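Suppressor of fused homolog (Drosophila melanogaster, PDB 6LPH) probably binds and sequesters a DNA-binding transcription factor in Hedgehog signalling and, through this N-terminal part, forms a complex with the kinase Fused. Local coordinates at residues L173-Q177 with G214-F218. Sequence-based numbering, arbitrary orientation.
Sequences LLVAQ and GVLNF
This is a buried helix-on-sheet contact in the N-terminal part of Sufu, where a helix packs on a mixed beta-sheet, within the SUFU family region. Strand 172-186 and strand 189-199 are antiparallel neighbours in the sheet, and helix 201-219 follows and folds back over one face. Segment 173-177 is extended, with phi from -133° to -76° and psi from 122° to 163°. Segment 214-218 is regular alpha-helix; Phe218 N donates a hydrogen bond to Gly214 O at 3.1 Å. The two axes cross almost at right angles, at -82°, and approach to 9.4 Å. The nearest CA atoms are those of Ala176 and Leu216, 7.4 Å apart. Alternation along the strand turns Leu174 and Ala176 toward the helix and Val175 away, onto Cys194 and Ile196. Leu174 and Leu216 both adopt the mt rotamer; Val215 is t. The contact is apolar and buries 191 Å². Leu174 CD1 meets Val215 CG1 at 3.8 Å, and Ala207, about two turns earlier in helix 201-219, touches both side chains. Leu216 reaches between Leu174 and Ala176: its CD2 is 3.8 Å from Leu174 CB and its CD1 3.8 Å from Ala176 CB. The closest approach is to the backbone, with Leu216 CD1 3.4 Å from Val175 O.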
loop_
_atom_site.group_PDB
_atom_site.type_symbol
_atom_site.label_atom_id
_atom_site.label_comp_id
_atom_site.label_asym_id
_atom_site.label_seq_id
_atom_site.Cartn_x
_atom_site.Cartn_y
_atom_site.Cartn_z
ATOM N N LEU A 173 2.883 9.204 6.451
ATOM C CA LEU A 173 1.765 8.402 5.998
ATOM C C LEU A 173 0.575 8.627 6.863
ATOM O O LEU A 173 0.725 8.808 8.066
ATOM C CB LEU A 173 2.097 6.895 6.102
ATOM C CG LEU A 173 3.358 6.548 5.301
ATOM C CD1 LEU A 173 3.934 5.226 5.756
ATOM C CD2 LEU A 173 3.017 6.577 3.810
ATOM N N LEU A 174 -0.613 8.613 6.262
ATOM C CA LEU A 174 -1.867 8.442 7.045
ATOM C C LEU A 174 -2.459 7.144 6.618
ATOM O O LEU A 174 -2.097 6.641 5.560
ATOM C CB LEU A 174 -2.904 9.571 6.824
ATOM C CG LEU A 174 -2.414 10.992 7.111
ATOM C CD1 LEU A 174 -3.531 12.046 6.943
ATOM C CD2 LEU A 174 -1.822 11.019 8.518
ATOM N N VAL A 175 -3.384 6.614 7.440
ATOM C CA VAL A 175 -4.038 5.330 7.185
ATOM C C VAL A 175 -5.542 5.522 6.968
ATOM O O VAL A 175 -6.239 6.093 7.804
ATOM C CB VAL A 175 -3.803 4.314 8.329
ATOM C CG1 VAL A 175 -4.469 2.961 8.014
ATOM C CG2 VAL A 175 -2.308 4.130 8.568
ATOM N N ALA A 176 -6.015 5.076 5.806
ATOM C CA ALA A 176 -7.429 5.174 5.446
ATOM C C ALA A 176 -7.967 3.786 5.161
ATOM O O ALA A 176 -7.186 2.838 4.974
ATOM C CB ALA A 176 -7.607 6.082 4.218
ATOM N N GLN A 177 -9.297 3.652 5.155
ATOM C CA GLN A 177 -9.892 2.401 4.732
ATOM C C GLN A 177 -9.797 2.375 3.206
ATOM O O GLN A 177 -10.131 3.357 2.562
ATOM C CB GLN A 177 -11.350 2.295 5.156
ATOM C CG GLN A 177 -11.908 0.933 4.754
ATOM C CD GLN A 177 -13.342 0.768 5.153
ATOM O OE1 GLN A 177 -14.052 1.740 5.410
ATOM N NE2 GLN A 177 -13.780 -0.458 5.211
ATOM N N GLY A 214 -10.184 13.637 9.797
ATOM C CA GLY A 214 -10.515 14.992 9.320
ATOM C C GLY A 214 -9.537 15.477 8.238
ATOM O O GLY A 214 -9.946 16.110 7.253
ATOM N N VAL A 215 -8.249 15.179 8.397
ATOM C CA VAL A 215 -7.266 15.487 7.327
ATOM C C VAL A 215 -7.513 14.636 6.054
ATOM O O VAL A 215 -7.446 15.159 4.930
ATOM C CB VAL A 215 -5.795 15.354 7.811
ATOM C CG1 VAL A 215 -4.828 15.624 6.672
ATOM C CG2 VAL A 215 -5.520 16.299 8.977
ATOM N N LEU A 216 -7.791 13.341 6.222
ATOM C CA LEU A 216 -8.114 12.483 5.057
ATOM C C LEU A 216 -9.339 13.014 4.315
ATOM O O LEU A 216 -9.376 13.009 3.075
ATOM C CB LEU A 216 -8.381 11.041 5.481
ATOM C CG LEU A 216 -7.138 10.300 5.980
ATOM C CD1 LEU A 216 -7.498 8.975 6.631
ATOM C CD2 LEU A 216 -6.083 10.123 4.882
ATOM N N ASN A 217 -10.327 13.485 5.082
ATOM C CA ASN A 217 -11.540 14.031 4.503
ATOM C C ASN A 217 -11.246 15.253 3.661
ATOM O O ASN A 217 -11.851 15.413 2.581
ATOM C CB ASN A 217 -12.560 14.395 5.577
ATOM C CG ASN A 217 -13.383 13.204 6.035
ATOM O OD1 ASN A 217 -13.505 12.202 5.321
ATOM N ND2 ASN A 217 -13.963 13.307 7.237
ATOM N N PHE A 218 -10.316 16.095 4.138
ATOM C CA PHE A 218 -9.860 17.268 3.365
ATOM C C PHE A 218 -9.224 16.840 2.045
ATOM O O PHE A 218 -9.546 17.396 0.992
ATOM C CB PHE A 218 -8.820 18.099 4.137
ATOM C CG PHE A 218 -9.368 18.865 5.313
ATOM C CD1 PHE A 218 -10.724 19.238 5.383
ATOM C CD2 PHE A 218 -8.501 19.248 6.354
ATOM C CE1 PHE A 218 -11.206 19.964 6.475
ATOM C CE2 PHE A 218 -8.977 19.984 7.442
ATOM C CZ PHE A 218 -10.331 20.324 7.506
#